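Local coordinates for protein leucine--tRNA ligase (Agrobacterium radiobacter, PDB 5AH5) that probably catalyses the ATP-dependent joining of L-leucine to tRNA(Leu), the charging step that supplies leucine for protein synthesis, at residues Leu36-Pro40 / Arg52-Met56; Ile48-Asn53 / Gln562-Asn566. All coordinates share one frame. Numbering follows the deposited sequence.

Contact 1 (Leu36-Pro40 / Arg52-Met56); sequences LEMFP and RNYSM. With LSS (5'-O-(L-leucylsulfamoyl)adenosine), chain I.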
loop_
_atom_site.group_PDB
_atom_site.type_symbol
_atom_site.label_atom_id
_atom_site.label_comp_id
_atom_site.label_asym_id
_atom_site.label_seq_id
_atom_site.Cartn_x
_atom_site.Cartn_y
_atom_site.Cartn_z
ATOM N N LEU B 36 -2.362 -3.458 -9.512
ATOM C CA LEU B 36 -1.225 -4.226 -9.016
ATOM C C LEU B 36 -1.270 -4.372 -7.544
ATOM O O LEU B 36 -2.077 -3.724 -6.888
ATOM C CB LEU B 36 0.077 -3.566 -9.451
ATOM C CG LEU B 36 0.717 -2.368 -8.778
ATOM C CD1 LEU B 36 2.125 -2.172 -9.306
ATOM C CD2 LEU B 36 -0.071 -1.148 -9.014
ATOM N N GLU B 37 -0.373 -5.210 -7.056
ATOM C CA GLU B 37 -0.242 -5.541 -5.665
ATOM C C GLU B 37 1.223 -5.319 -5.289
ATOM O O GLU B 37 2.123 -5.273 -6.165
ATOM C CB GLU B 37 -0.487 -7.011 -5.448
ATOM C CG GLU B 37 -1.815 -7.581 -5.892
ATOM C CD GLU B 37 -1.733 -8.304 -7.192
ATOM O OE1 GLU B 37 -0.647 -8.856 -7.499
ATOM O OE2 GLU B 37 -2.785 -8.360 -7.910
ATOM N N MET B 38 1.464 -5.204 -3.992
ATOM C CA MET B 38 2.836 -4.991 -3.505
ATOM C C MET B 38 3.687 -6.208 -3.770
ATOM O O MET B 38 3.446 -7.307 -3.227
ATOM C CB MET B 38 2.865 -4.567 -2.045
ATOM C CG MET B 38 2.376 -3.171 -1.830
ATOM S SD MET B 38 2.471 -2.818 -0.076
ATOM C CE MET B 38 1.474 -1.373 0.057
ATOM N N PHE B 39 4.640 -6.034 -4.707
ATOM C CA PHE B 39 5.530 -7.150 -5.144
ATOM C C PHE B 39 6.373 -7.717 -3.991
ATOM O O PHE B 39 6.656 -7.015 -3.057
ATOM C CB PHE B 39 6.297 -6.797 -6.445
ATOM C CG PHE B 39 7.514 -5.872 -6.308
ATOM C CD1 PHE B 39 7.592 -4.853 -5.371
ATOM C CD2 PHE B 39 8.539 -5.947 -7.260
ATOM C CE1 PHE B 39 8.680 -4.019 -5.343
ATOM C CE2 PHE B 39 9.627 -5.099 -7.213
ATOM C CZ PHE B 39 9.695 -4.116 -6.291
ATOM N N PRO B 40 6.559 -9.020 -3.940
ATOM C CA PRO B 40 7.131 -9.623 -2.784
ATOM C C PRO B 40 8.694 -9.585 -2.698
ATOM O O PRO B 40 9.363 -9.619 -3.718
ATOM C CB PRO B 40 6.721 -11.051 -2.919
ATOM C CG PRO B 40 6.666 -11.289 -4.333
ATOM C CD PRO B 40 6.211 -10.002 -4.941
ATOM N N ARG B 52 -3.449 -14.359 -0.317
ATOM C CA ARG B 52 -4.629 -13.523 -0.037
ATOM C C ARG B 52 -4.524 -12.196 -0.793
ATOM O O ARG B 52 -5.477 -11.750 -1.466
ATOM C CB ARG B 52 -4.814 -13.242 1.448
ATOM C CG ARG B 52 -6.096 -12.462 1.689
ATOM C CD ARG B 52 -6.249 -12.029 3.109
ATOM N NE ARG B 52 -7.620 -11.624 3.385
ATOM C CZ ARG B 52 -8.013 -11.080 4.510
ATOM N NH1 ARG B 52 -7.131 -10.936 5.530
ATOM N NH2 ARG B 52 -9.308 -10.717 4.661
ATOM N N ASN B 53 -3.371 -11.565 -0.632
ATOM C CA ASN B 53 -3.060 -10.314 -1.253
ATOM C C ASN B 53 -3.219 -10.340 -2.815
ATOM O O ASN B 53 -3.797 -9.421 -3.428
ATOM C CB ASN B 53 -1.643 -9.943 -0.854
ATOM C CG ASN B 53 -1.280 -8.543 -1.151
ATOM O OD1 ASN B 53 -0.313 -8.038 -0.557
ATOM N ND2 ASN B 53 -1.977 -7.893 -2.077
ATOM N N TYR B 54 -2.839 -11.447 -3.404
ATOM C CA TYR B 54 -2.694 -11.564 -4.837
ATOM C C TYR B 54 -3.980 -12.133 -5.466
ATOM O O TYR B 54 -4.318 -11.868 -6.627
ATOM C CB TYR B 54 -1.402 -12.334 -5.194
ATOM C CG TYR B 54 -0.089 -11.700 -4.659
ATOM C CD1 TYR B 54 0.009 -10.354 -4.416
ATOM C CD2 TYR B 54 1.075 -12.460 -4.443
ATOM C CE1 TYR B 54 1.140 -9.767 -3.947
ATOM C CE2 TYR B 54 2.255 -11.845 -3.943
ATOM C CZ TYR B 54 2.293 -10.532 -3.685
ATOM O OH TYR B 54 3.453 -9.866 -3.227
ATOM N N SER B 55 -4.672 -12.960 -4.723
ATOM C CA SER B 55 -5.991 -13.431 -5.108
ATOM C C SER B 55 -6.914 -12.289 -5.398
ATOM O O SER B 55 -7.691 -12.342 -6.362
ATOM C CB SER B 55 -6.599 -14.260 -4.015
ATOM O OG SER B 55 -5.970 -15.489 -3.985
ATOM N N MET B 56 -6.831 -11.256 -4.597
ATOM C CA MET B 56 -7.766 -10.087 -4.730
ATOM C C MET B 56 -7.510 -9.355 -6.045
ATOM O O MET B 56 -8.462 -8.951 -6.739
ATOM C CB MET B 56 -7.632 -9.112 -3.580
ATOM C CG MET B 56 -8.016 -9.646 -2.202
ATOM S SD MET B 56 -7.741 -8.458 -0.846
ATOM C CE MET B 56 -8.236 -9.569 0.469
HETATM C C1 LSS I . 7.046 -6.461 0.675
HETATM N N1 LSS I . -1.157 -11.503 5.482
HETATM O O1 LSS I . 6.470 -6.056 1.660
HETATM S S1 LSS I . 6.544 -8.813 1.213
HETATM C C2 LSS I . -1.535 -10.612 4.568
HETATM N N2 LSS I . 7.153 -7.741 0.369
HETATM O O2 LSS I . 1.458 -6.949 3.152
HETATM N N3 LSS I . -0.673 -10.037 3.701
HETATM O O3 LSS I . 1.392 -6.297 0.473
HETATM C C4 LSS I . 0.633 -10.390 3.762
HETATM N N4 LSS I . 8.658 -6.104 -1.201
HETATM O O4 LSS I . 2.252 -9.466 0.786
HETATM C C5 LSS I . 1.098 -11.247 4.752
HETATM O O5 LSS I . 4.960 -8.612 1.189
HETATM C C6 LSS I . 0.184 -11.791 5.639
HETATM N N6 LSS I . 0.625 -12.677 6.569
HETATM C C7 LSS I . 7.237 -3.394 -1.776
HETATM N N7 LSS I . 2.442 -11.368 4.598
HETATM C C8 LSS I . 2.821 -10.560 3.570
HETATM C C9 LSS I . 6.710 -4.549 -0.920
HETATM N N9 LSS I . 1.700 -9.993 3.051
HETATM C CA LSS I . 7.728 -5.474 -0.228
HETATM C C10 LSS I . 7.888 -2.351 -0.855
HETATM C C11 LSS I . 6.047 -2.846 -2.642
HETATM O O1A LSS I . 6.861 -8.888 2.646
HETATM C C21 LSS I . 1.613 -9.028 1.973
HETATM C C22 LSS I . 2.264 -7.735 2.322
HETATM C C23 LSS I . 2.508 -7.098 0.952
HETATM C C24 LSS I . 2.751 -8.331 0.106
HETATM C C25 LSS I . 4.237 -8.664 -0.038
HETATM O O2A LSS I . 6.705 -10.127 0.627
#
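The ring of Y54 reaches from the helix across the end of strand 32-37, covering part of E37 and meeting P40. Its chi1 of -59° (m) lets the hydroxyl arrive at the backbone just beyond the strand: Y54 OH donates to M38 O at 2.6 Å, the one hydrogen bond between the two segments. P40 CD packs 4.1 Å from Y54 CZ. The CA atoms of E37 and Y54 are 6.6 Å apart, the nearest such pair. E37 OE1 lies 3.5 Å from Y54 CD1, but the carboxylate finds its polar partners elsewhere, in H73 and Y117. Beside it, the side chain of N53 comes within 3.8 Å (E37 CB to N53 ND2); N53 ND2 is hydrogen-bonded to I524 O of the neighbouring strand 520-524.

Both segments then turn polar atoms to the leucyl-adenylate analogue. LSS N4 donates to F39 O at 2.9 Å, and LSS O3 of the ribose donates to N53 OD1 at 2.6 Å. Where the strand ends and the helix passes, they thus bind the aminoacyl and ribose parts of one ligand, as expected of the first beta-alpha-beta unit in the Rossmann-type catalytic domain of a class I aminoacyl-tRNA synthetase.

Contact 2 (Ile48-Asn53 / Gln562-Asn566); sequences IGHVRN and QGMVN. With LSS (5'-O-(L-leucylsulfamoyl)adenosine), chain I.
Part of the adenosine pocket of the catalytic site is formed by the start of helix 48-66, which begins within the predicted HIGH region, and the chain at 562-566. Residues 48-53 are helical. Q562 to M564 are extended (phi -50 to -68°, psi 136 to 153°) and lead into strand 565-566. The two run antiparallel: CA atoms pair G49 with V565 (5.3 Å) and N53 with Q562 (6.1 Å). I48 CG2 packs on V565 CG1 at 3.8 Å. R52, all trans through chi3, lays its CD 3.7 Å from V565 CG2 and sends NH1 to G563 O (2.8 Å, a weak hydrogen bond); A607 O is the stronger partner of NH1.

G49 CA stands 3.5 Å from LSS C6, where an ideal CB would clash at 2.2 Å. V565 N donates to LSS N1 (2.8 Å) and V565 O accepts from LSS N6 (3.1 Å). Q562, chi1 p and chi2 m, places NE2 2.9 Å from LSS N3, and H50 NE2 donates to LSS O2A at 2.9 Å. Backbone recognition of the adenine edge, with a predicted HIGH-motif histidine on the sulfamoyl group replacing the phosphate, is characteristic of the class I synthetase adenylate site.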
loop_
_atom_site.group_PDB
_atom_site.type_symbol
_atom_site.label_atom_id
_atom_site.label_comp_id
_atom_site.label_asym_id
_atom_site.label_seq_id
_atom_site.Cartn_x
_atom_site.Cartn_y
_atom_site.Cartn_z
ATOM N N ILE B 48 0.997 -17.932 2.616
ATOM C CA ILE B 48 -0.438 -17.832 2.511
ATOM C C ILE B 48 -0.945 -16.415 2.507
ATOM O O ILE B 48 -1.947 -16.103 1.861
ATOM C CB ILE B 48 -1.168 -18.692 3.583
ATOM C CG1 ILE B 48 -2.613 -18.980 3.138
ATOM C CG2 ILE B 48 -1.042 -18.016 4.937
ATOM C CD1 ILE B 48 -2.774 -20.076 2.067
ATOM N N GLY B 49 -0.252 -15.532 3.170
ATOM C CA GLY B 49 -0.556 -14.133 3.157
ATOM C C GLY B 49 -0.473 -13.502 1.799
ATOM O O GLY B 49 -1.339 -12.676 1.427
ATOM N N HIS B 50 0.596 -13.855 1.048
ATOM C CA HIS B 50 0.674 -13.454 -0.326
ATOM C C HIS B 50 -0.504 -13.934 -1.152
ATOM O O HIS B 50 -0.909 -13.239 -2.055
ATOM C CB HIS B 50 1.969 -14.023 -1.000
ATOM C CG HIS B 50 3.254 -13.553 -0.381
ATOM N ND1 HIS B 50 4.267 -14.415 -0.052
ATOM C CD2 HIS B 50 3.741 -12.313 -0.156
ATOM C CE1 HIS B 50 5.318 -13.745 0.371
ATOM N NE2 HIS B 50 5.016 -12.465 0.339
ATOM N N VAL B 51 -0.893 -15.196 -0.981
ATOM C CA VAL B 51 -1.963 -15.741 -1.705
ATOM C C VAL B 51 -3.235 -14.880 -1.528
ATOM O O VAL B 51 -3.963 -14.658 -2.497
ATOM C CB VAL B 51 -2.295 -17.152 -1.264
ATOM C CG1 VAL B 51 -3.463 -17.696 -2.069
ATOM C CG2 VAL B 51 -1.096 -18.039 -1.421
ATOM N N ARG B 52 -3.449 -14.359 -0.317
ATOM C CA ARG B 52 -4.629 -13.523 -0.037
ATOM C C ARG B 52 -4.524 -12.196 -0.793
ATOM O O ARG B 52 -5.477 -11.750 -1.466
ATOM C CB ARG B 52 -4.814 -13.242 1.448
ATOM C CG ARG B 52 -6.096 -12.462 1.689
ATOM C CD ARG B 52 -6.249 -12.029 3.109
ATOM N NE ARG B 52 -7.620 -11.624 3.385
ATOM C CZ ARG B 52 -8.013 -11.080 4.510
ATOM N NH1 ARG B 52 -7.131 -10.936 5.530
ATOM N NH2 ARG B 52 -9.308 -10.717 4.661
ATOM N N ASN B 53 -3.371 -11.565 -0.632
ATOM C CA ASN B 53 -3.060 -10.314 -1.253
ATOM C C ASN B 53 -3.219 -10.340 -2.815
ATOM O O ASN B 53 -3.797 -9.421 -3.428
ATOM C CB ASN B 53 -1.643 -9.943 -0.854
ATOM C CG ASN B 53 -1.280 -8.543 -1.151
ATOM O OD1 ASN B 53 -0.313 -8.038 -0.557
ATOM N ND2 ASN B 53 -1.977 -7.893 -2.077
ATOM N N GLN B 562 -5.147 -5.219 2.350
ATOM C CA GLN B 562 -5.611 -6.522 2.795
ATOM C C GLN B 562 -5.242 -6.773 4.275
ATOM O O GLN B 562 -4.167 -6.374 4.751
ATOM C CB GLN B 562 -5.172 -7.695 1.923
ATOM C CG GLN B 562 -3.731 -8.267 2.185
ATOM C CD GLN B 562 -2.657 -7.255 1.980
ATOM O OE1 GLN B 562 -2.888 -6.224 1.360
ATOM N NE2 GLN B 562 -1.457 -7.531 2.511
ATOM N N GLY B 563 -6.133 -7.475 4.965
ATOM C CA GLY B 563 -5.870 -7.924 6.322
ATOM C C GLY B 563 -4.792 -8.985 6.431
ATOM O O GLY B 563 -4.570 -9.793 5.498
ATOM N N MET B 564 -4.164 -9.001 7.596
ATOM C CA MET B 564 -3.267 -10.052 8.042
ATOM C C MET B 564 -3.816 -11.480 7.917
ATOM O O MET B 564 -5.003 -11.753 8.246
ATOM C CB MET B 564 -2.993 -9.746 9.511
ATOM C CG MET B 564 -1.913 -10.583 10.153
ATOM S SD MET B 564 -0.320 -10.435 9.328
ATOM C CE MET B 564 -0.390 -8.754 8.746
ATOM N N VAL B 565 -2.992 -12.408 7.419
ATOM C CA VAL B 565 -3.289 -13.778 7.634
ATOM C C VAL B 565 -2.382 -14.319 8.740
ATOM O O VAL B 565 -1.097 -14.282 8.597
ATOM C CB VAL B 565 -3.164 -14.626 6.411
ATOM C CG1 VAL B 565 -3.691 -16.013 6.706
ATOM C CG2 VAL B 565 -3.910 -14.014 5.249
ATOM N N ASN B 566 -3.023 -14.876 9.776
ATOM C CA ASN B 566 -2.379 -15.352 11.003
ATOM C C ASN B 566 -2.561 -16.833 11.040
ATOM O O ASN B 566 -3.148 -17.441 10.100
ATOM C CB ASN B 566 -3.033 -14.739 12.248
ATOM C CG ASN B 566 -2.830 -13.254 12.354
ATOM O OD1 ASN B 566 -1.704 -12.738 12.249
ATOM N ND2 ASN B 566 -3.917 -12.546 12.624
HETATM C C1 LSS I . 7.046 -6.461 0.675
HETATM N N1 LSS I . -1.157 -11.503 5.482
HETATM O O1 LSS I . 6.470 -6.056 1.660
HETATM S S1 LSS I . 6.544 -8.813 1.213
HETATM C C2 LSS I . -1.535 -10.612 4.568
HETATM N N2 LSS I . 7.153 -7.741 0.369
HETATM O O2 LSS I . 1.458 -6.949 3.152
HETATM N N3 LSS I . -0.673 -10.037 3.701
HETATM O O3 LSS I . 1.392 -6.297 0.473
HETATM C C4 LSS I . 0.633 -10.390 3.762
HETATM N N4 LSS I . 8.658 -6.104 -1.201
HETATM O O4 LSS I . 2.252 -9.466 0.786
HETATM C C5 LSS I . 1.098 -11.247 4.752
HETATM O O5 LSS I . 4.960 -8.612 1.189
HETATM C C6 LSS I . 0.184 -11.791 5.639
HETATM N N6 LSS I . 0.625 -12.677 6.569
HETATM C C7 LSS I . 7.237 -3.394 -1.776
HETATM N N7 LSS I . 2.442 -11.368 4.598
HETATM C C8 LSS I . 2.821 -10.560 3.570
HETATM C C9 LSS I . 6.710 -4.549 -0.920
HETATM N N9 LSS I . 1.700 -9.993 3.051
HETATM C CA LSS I . 7.728 -5.474 -0.228
HETATM C C10 LSS I . 7.888 -2.351 -0.855
HETATM C C11 LSS I . 6.047 -2.846 -2.642
HETATM O O1A LSS I . 6.861 -8.888 2.646
HETATM C C21 LSS I . 1.613 -9.028 1.973
HETATM C C22 LSS I . 2.264 -7.735 2.322
HETATM C C23 LSS I . 2.508 -7.098 0.952
HETATM C C24 LSS I . 2.751 -8.331 0.106
HETATM C C25 LSS I . 4.237 -8.664 -0.038
HETATM O O2A LSS I . 6.705 -10.127 0.627
#

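In the fold
From the N terminus, strand 32-37 comes first, and contact 1 closes a short excursion: eleven residues, carrying most of the predicted HIGH region, separate its segments. Contact 2 starts inside that excursion, at I48, and shares R52 and N53 with contact 1, so the two closures overlap and cross. Its far segment returns only after 508 residues, which include the editing-domain sequence range and the four zinc-binding cysteines. Helix 48-66 is the common element, tied to the parallel sheet by contact 1 and to the chain after strand 556-560 by contact 2. M56 SD to Q562 CB and P40 CB to H50 NE2, both 3.9 Å, join them directly, and LSS bridges both.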